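Local coordinates for protein tRNA dimethylallyltransferase (Staphylococcus epidermidis ATCC 12228, PDB 3D3Q) that probably transfers a dimethylallyl group from dimethylallyl diphosphate to adenine 37 of tRNAs that read codons beginning with uridine, at residues 78-81 / 82-86; 105-108 / 109-113. All blocks are in the same frame, centred on the assembly; numbering follows the deposited sequence.

Contact 1. Residues 78-81 / 82-86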
ATOM      1  N   ALA A  78       8.502  -9.984   5.454  1.00 42.68           N
ATOM      2  CA  ALA A  78       7.059 -10.052   5.429  1.00 42.21           C
ATOM      3  C   ALA A  78       6.501 -10.889   6.604  1.00 43.10           C
ATOM      4  O   ALA A  78       5.591 -10.437   7.286  1.00 42.31           O
ATOM      5  CB  ALA A  78       6.582 -10.614   4.085  1.00 41.89           C
ATOM      6  N   TYR A  79       7.030 -12.087   6.865  1.00 44.68           N
ATOM      7  CA  TYR A  79       6.494 -12.883   7.970  1.00 46.27           C
ATOM      8  C   TYR A  79       6.841 -12.281   9.317  1.00 44.55           C
ATOM      9  O   TYR A  79       6.014 -12.278  10.230  1.00 43.90           O
ATOM     10  CB  TYR A  79       6.978 -14.348   7.930  1.00 52.71           C
ATOM     11  CG  TYR A  79       6.537 -15.188   9.140  1.00 58.76           C
ATOM     12  CD1 TYR A  79       7.462 -15.559  10.134  1.00 61.33           C
ATOM     13  CD2 TYR A  79       5.191 -15.571   9.315  1.00 60.40           C
ATOM     14  CE1 TYR A  79       7.063 -16.285  11.277  1.00 63.02           C
ATOM     15  CE2 TYR A  79       4.777 -16.299  10.460  1.00 62.10           C
ATOM     16  CZ  TYR A  79       5.718 -16.649  11.434  1.00 63.41           C
ATOM     17  OH  TYR A  79       5.334 -17.359  12.562  1.00 62.92           O
ATOM     18  N   GLU A  80       8.058 -11.772   9.452  1.00 42.75           N
ATOM     19  CA  GLU A  80       8.460 -11.167  10.715  1.00 41.93           C
ATOM     20  C   GLU A  80       7.370 -10.165  11.119  1.00 40.72           C
ATOM     21  O   GLU A  80       6.940 -10.135  12.273  1.00 41.10           O
ATOM     22  CB  GLU A  80       9.829 -10.477  10.560  1.00 41.99           C
ATOM     23  CG  GLU A  80      10.366  -9.815  11.827  1.00 43.40           C
ATOM     24  CD  GLU A  80      10.343 -10.720  13.053  1.00 44.68           C
ATOM     25  OE1 GLU A  80      10.753 -10.242  14.137  1.00 44.88           O
ATOM     26  OE2 GLU A  80       9.926 -11.897  12.947  1.00 44.63           O
ATOM     27  N   PHE A  81       6.908  -9.383  10.143  1.00 38.87           N
ATOM     28  CA  PHE A  81       5.859  -8.375  10.331  1.00 36.19           C
ATOM     29  C   PHE A  81       4.543  -9.047  10.727  1.00 36.54           C
ATOM     30  O   PHE A  81       3.817  -8.559  11.596  1.00 35.85           O
ATOM     31  CB  PHE A  81       5.690  -7.569   9.024  1.00 33.12           C
ATOM     32  CG  PHE A  81       4.385  -6.814   8.924  1.00 30.51           C
ATOM     33  CD1 PHE A  81       4.068  -5.817   9.830  1.00 29.09           C
ATOM     34  CD2 PHE A  81       3.459  -7.130   7.934  1.00 30.08           C
ATOM     35  CE1 PHE A  81       2.854  -5.157   9.761  1.00 28.28           C
ATOM     36  CE2 PHE A  81       2.240  -6.470   7.861  1.00 28.60           C
ATOM     37  CZ  PHE A  81       1.940  -5.487   8.776  1.00 27.92           C
ATOM     38  N   LYS A  82       4.251 -10.179  10.089  1.00 37.42           N
ATOM     39  CA  LYS A  82       3.024 -10.931  10.359  1.00 38.62           C
ATOM     40  C   LYS A  82       2.985 -11.482  11.786  1.00 38.47           C
ATOM     41  O   LYS A  82       1.968 -11.388  12.476  1.00 36.19           O
ATOM     42  CB  LYS A  82       2.882 -12.087   9.357  1.00 39.34           C
ATOM     43  CG  LYS A  82       1.614 -12.899   9.515  1.00 38.40           C
ATOM     44  CD  LYS A  82       1.593 -14.077   8.567  1.00 39.39           C
ATOM     45  CE  LYS A  82       0.391 -14.963   8.863  1.00 41.17           C
ATOM     46  NZ  LYS A  82       0.025 -15.865   7.725  1.00 42.70           N
ATOM     47  N   LYS A  83       4.100 -12.058  12.219  1.00 39.75           N
ATOM     48  CA  LYS A  83       4.189 -12.621  13.556  1.00 40.53           C
ATOM     49  C   LYS A  83       3.905 -11.557  14.605  1.00 40.76           C
ATOM     50  O   LYS A  83       3.077 -11.768  15.500  1.00 41.80           O
ATOM     51  CB  LYS A  83       5.578 -13.222  13.791  1.00 40.74           C
ATOM     52  CG  LYS A  83       5.745 -13.804  15.175  1.00 42.46           C
ATOM     53  CD  LYS A  83       7.093 -14.473  15.369  1.00 45.99           C
ATOM     54  CE  LYS A  83       7.113 -15.230  16.701  1.00 48.24           C
ATOM     55  NZ  LYS A  83       8.390 -15.964  16.951  1.00 50.23           N
ATOM     56  N   ARG A  84       4.589 -10.414  14.485  1.00 40.35           N
ATOM     57  CA  ARG A  84       4.435  -9.276  15.423  1.00 39.35           C
ATOM     58  C   ARG A  84       3.084  -8.568  15.295  1.00 37.92           C
ATOM     59  O   ARG A  84       2.483  -8.190  16.297  1.00 36.85           O
ATOM     60  CB  ARG A  84       5.547  -8.235  15.218  1.00 36.67           C
ATOM     61  CG  ARG A  84       6.941  -8.773  15.364  1.00 36.15           C
ATOM     62  CD  ARG A  84       7.961  -7.648  15.458  1.00 38.44           C
ATOM     63  NE  ARG A  84       9.324  -8.178  15.440  1.00 40.06           N
ATOM     64  CZ  ARG A  84      10.273  -7.862  16.314  1.00 40.78           C
ATOM     65  NH1 ARG A  84      10.024  -7.003  17.298  1.00 40.28           N
ATOM     66  NH2 ARG A  84      11.473  -8.423  16.207  1.00 41.15           N
ATOM     67  N   ALA A  85       2.625  -8.388  14.061  1.00 37.30           N
ATOM     68  CA  ALA A  85       1.354  -7.740  13.828  1.00 38.07           C
ATOM     69  C   ALA A  85       0.181  -8.569  14.372  1.00 38.96           C
ATOM     70  O   ALA A  85      -0.719  -8.014  14.990  1.00 38.84           O
ATOM     71  CB  ALA A  85       1.172  -7.457  12.342  1.00 37.62           C
ATOM     72  N   GLU A  86       0.187  -9.887  14.164  1.00 40.01           N
ATOM     73  CA  GLU A  86      -0.908 -10.732  14.657  1.00 40.70           C
ATOM     74  C   GLU A  86      -1.049 -10.637  16.164  1.00 39.19           C
ATOM     75  O   GLU A  86      -2.158 -10.642  16.685  1.00 37.95           O
ATOM     76  CB  GLU A  86      -0.704 -12.209  14.275  1.00 43.09           C
ATOM     77  CG  GLU A  86      -0.641 -12.491  12.778  1.00 48.93           C
ATOM     78  CD  GLU A  86      -0.527 -13.978  12.439  1.00 52.55           C
ATOM     79  OE1 GLU A  86      -1.528 -14.710  12.609  1.00 56.38           O
ATOM     80  OE2 GLU A  86       0.566 -14.426  12.009  1.00 54.39           O
TER
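The backbone linking A78-F81 to K82-E86 is the opening part of an alpha-helix: K82 N bonds to A78 O, K83 N to Y79 O, R84 N to E80 O and A85 N to F81 O, each across four residues. The K83 N to Y79 O bond is 2.8 Å long. Just before the helix, S77 OG is hydrogen-bonded to E80 N.

Side chains four apart pair up along different flanks of this helix. E80 and R84 form an intrahelical salt bridge in which a single carboxylate oxygen is gripped twice: E80 OE1 lies 2.8 Å from R84 NE and equally far from R84 NH2. OE1 sits at the edge of the guanidinium, only 7° out of its plane. The two flat groups do not lie flat together, however, since their planes are 80° apart and NE meets OE1 from above the carboxylate. E80 leaves the backbone with CG opposite N, and a bend at chi2 (50°) turns its carboxylate towards R84, whose chain is extended as far as NE.

On a buried flank, A85 CB makes a CH-pi contact over one face of the F81 ring, 4.2 Å from its centroid. M66 and F76 also touch F81. Y79 lies on an exposed flank. K83 CB stands 4.1 Å above one face of the Y79 ring, displaced towards the rim, while K82 CD approaches Y79 CD2 obliquely at 4.0 Å.

The chemistry differs by flank: apolar contact inside, aliphatic lysine carbons against tyrosine outside, and between E80 and R84 a charge pair in the helix's first turns, where a carboxylate would be expected to suit the local dipole.

Contact 2. Residues 105-108 / 109-113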
ATOM      1  N   THR A 105       3.181  -2.803   2.201  1.00 34.02           N
ATOM      2  CA  THR A 105       3.252  -3.127   0.780  1.00 36.46           C
ATOM      3  C   THR A 105       2.353  -4.333   0.470  1.00 37.92           C
ATOM      4  O   THR A 105       1.827  -4.964   1.384  1.00 39.04           O
ATOM      5  CB  THR A 105       4.706  -3.462   0.352  1.00 35.92           C
ATOM      6  OG1 THR A 105       5.247  -4.486   1.201  1.00 35.55           O
ATOM      7  CG2 THR A 105       5.582  -2.218   0.412  1.00 36.82           C
ATOM      8  N   GLY A 106       2.185  -4.649  -0.811  1.00 38.11           N
ATOM      9  CA  GLY A 106       1.360  -5.781  -1.193  1.00 37.56           C
ATOM     10  C   GLY A 106       1.727  -7.048  -0.437  1.00 37.63           C
ATOM     11  O   GLY A 106       0.876  -7.653   0.208  1.00 35.90           O
ATOM     12  N   LEU A 107       2.988  -7.460  -0.510  1.00 38.20           N
ATOM     13  CA  LEU A 107       3.393  -8.658   0.201  1.00 39.43           C
ATOM     14  C   LEU A 107       2.996  -8.580   1.668  1.00 39.89           C
ATOM     15  O   LEU A 107       2.140  -9.337   2.114  1.00 41.10           O
ATOM     16  CB  LEU A 107       4.901  -8.881   0.097  1.00 41.15           C
ATOM     17  CG  LEU A 107       5.446  -9.738  -1.056  1.00 41.69           C
ATOM     18  CD1 LEU A 107       6.971  -9.661  -1.020  1.00 42.07           C
ATOM     19  CD2 LEU A 107       4.981 -11.187  -0.924  1.00 41.61           C
ATOM     20  N   TYR A 108       3.597  -7.650   2.408  1.00 39.43           N
ATOM     21  CA  TYR A 108       3.310  -7.481   3.831  1.00 38.14           C
ATOM     22  C   TYR A 108       1.835  -7.447   4.174  1.00 37.73           C
ATOM     23  O   TYR A 108       1.437  -7.935   5.221  1.00 37.59           O
ATOM     24  CB  TYR A 108       3.952  -6.201   4.364  1.00 40.80           C
ATOM     25  CG  TYR A 108       5.458  -6.226   4.417  1.00 43.04           C
ATOM     26  CD1 TYR A 108       6.124  -6.158   5.638  1.00 42.95           C
ATOM     27  CD2 TYR A 108       6.217  -6.317   3.241  1.00 44.06           C
ATOM     28  CE1 TYR A 108       7.513  -6.182   5.699  1.00 45.65           C
ATOM     29  CE2 TYR A 108       7.611  -6.343   3.283  1.00 46.23           C
ATOM     30  CZ  TYR A 108       8.254  -6.276   4.523  1.00 47.17           C
ATOM     31  OH  TYR A 108       9.634  -6.308   4.586  1.00 48.96           O
ATOM     32  N   ILE A 109       1.021  -6.864   3.306  1.00 38.17           N
ATOM     33  CA  ILE A 109      -0.391  -6.779   3.593  1.00 39.47           C
ATOM     34  C   ILE A 109      -1.166  -8.053   3.318  1.00 40.68           C
ATOM     35  O   ILE A 109      -1.963  -8.477   4.148  1.00 42.01           O
ATOM     36  CB  ILE A 109      -1.036  -5.624   2.833  1.00 39.28           C
ATOM     37  CG1 ILE A 109      -0.381  -4.320   3.253  1.00 41.80           C
ATOM     38  CG2 ILE A 109      -2.521  -5.558   3.136  1.00 39.71           C
ATOM     39  CD1 ILE A 109      -0.445  -4.050   4.759  1.00 43.04           C
ATOM     40  N   GLN A 110      -0.953  -8.677   2.166  1.00 41.74           N
ATOM     41  CA  GLN A 110      -1.690  -9.898   1.898  1.00 42.65           C
ATOM     42  C   GLN A 110      -1.205 -11.034   2.795  1.00 42.85           C
ATOM     43  O   GLN A 110      -1.997 -11.853   3.277  1.00 43.03           O
ATOM     44  CB  GLN A 110      -1.596 -10.300   0.417  1.00 43.38           C
ATOM     45  CG  GLN A 110      -0.350 -11.046  -0.001  1.00 43.67           C
ATOM     46  CD  GLN A 110      -0.539 -11.765  -1.334  1.00 44.36           C
ATOM     47  OE1 GLN A 110       0.402 -12.347  -1.875  1.00 44.31           O
ATOM     48  NE2 GLN A 110      -1.766 -11.731  -1.864  1.00 43.98           N
ATOM     49  N   SER A 111       0.095 -11.072   3.046  1.00 42.96           N
ATOM     50  CA  SER A 111       0.658 -12.119   3.892  1.00 43.29           C
ATOM     51  C   SER A 111      -0.034 -12.096   5.251  1.00 43.63           C
ATOM     52  O   SER A 111      -0.208 -13.132   5.895  1.00 43.24           O
ATOM     53  CB  SER A 111       2.170 -11.907   4.049  1.00 41.83           C
ATOM     54  OG  SER A 111       2.806 -11.837   2.784  1.00 38.04           O
ATOM     55  N   LEU A 112      -0.445 -10.900   5.660  1.00 42.94           N
ATOM     56  CA  LEU A 112      -1.125 -10.693   6.935  1.00 43.24           C
ATOM     57  C   LEU A 112      -2.623 -10.922   6.861  1.00 42.84           C
ATOM     58  O   LEU A 112      -3.251 -11.300   7.847  1.00 43.39           O
ATOM     59  CB  LEU A 112      -0.875  -9.261   7.435  1.00 42.95           C
ATOM     60  CG  LEU A 112      -1.739  -8.723   8.584  1.00 41.60           C
ATOM     61  CD1 LEU A 112      -1.567  -9.567   9.846  1.00 40.14           C
ATOM     62  CD2 LEU A 112      -1.356  -7.285   8.837  1.00 40.07           C
ATOM     63  N   LEU A 113      -3.199 -10.680   5.695  1.00 42.94           N
ATOM     64  CA  LEU A 113      -4.635 -10.836   5.537  1.00 43.87           C
ATOM     65  C   LEU A 113      -5.087 -12.256   5.226  1.00 43.65           C
ATOM     66  O   LEU A 113      -6.116 -12.705   5.724  1.00 43.18           O
ATOM     67  CB  LEU A 113      -5.139  -9.886   4.447  1.00 44.22           C
ATOM     68  CG  LEU A 113      -4.882  -8.404   4.744  1.00 45.40           C
ATOM     69  CD1 LEU A 113      -5.316  -7.566   3.564  1.00 45.75           C
ATOM     70  CD2 LEU A 113      -5.637  -7.996   6.002  1.00 45.87           C
TER
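The flat group that carries this contact is the peptide carbonyl of L107, and S111 meets it from two directions: the backbone N end-on, the hydroxyl from above one face. S111 OG stands 59° out of the carbonyl plane at 2.7 Å from L107 O, whereas S111 N approaches the same oxygen almost straight, with a C=O...N angle of 178°. This is the familiar helical serine motif in which the hydroxyl donates back to the carbonyl four residues earlier, here in the short helix 106-113 of a P-loop NTPase-type domain. With chi1 at -55°, OG lies beside its own backbone N and therefore next to the carbonyl that N already uses. L107 O consequently accepts two bonds from one residue.

The turns before it are held by ordinary helical bonds, from I109 N to T105 O at 2.8 Å and from Q110 N to G106 O at 2.9 Å. T105 occupies the N-cap position and probably contacts the substrate tRNA, as in related enzymes. Its carbonyl also lies against I109 CG1, the branch set beside the backbone N.

Helix 262-286 packs against this helix, with Y276 and Q280 touching T105, F284 touching I109 and W283 touching Q110. The threonine that probably contacts tRNA thus stands at the start of a helix covered on one side by helix 262-286.

Q110 runs out past the G106 carbonyl, its CG 3.6 Å from G106 O and its NE2 weakly hydrogen-bonded to Y116 OH. One turn beyond Y108, L112 CB rests 3.5 Å from Y108 O.

Contact 1 precedes contact 2 along the chain, and their centres are 10 Å apart. Helix 78-94, which carries contact 1, leads through strand 98-102 of the parallel sheet into helix 106-113, which carries contact 2. The two helices touch directly: F81 CZ lies 3.8 Å from L112 CD2, and I89, farther along helix 78-94, also meets L112. At the edge of this apolar seam, K82 NZ makes a weak hydrogen bond to S111 O. Two helices that flank strand 98-102 in sequence therefore pack on each other, through F81 and L112. T105 lies near, without touching, the predicted ATP-binding P-loop, consistent with this region bordering the substrate site.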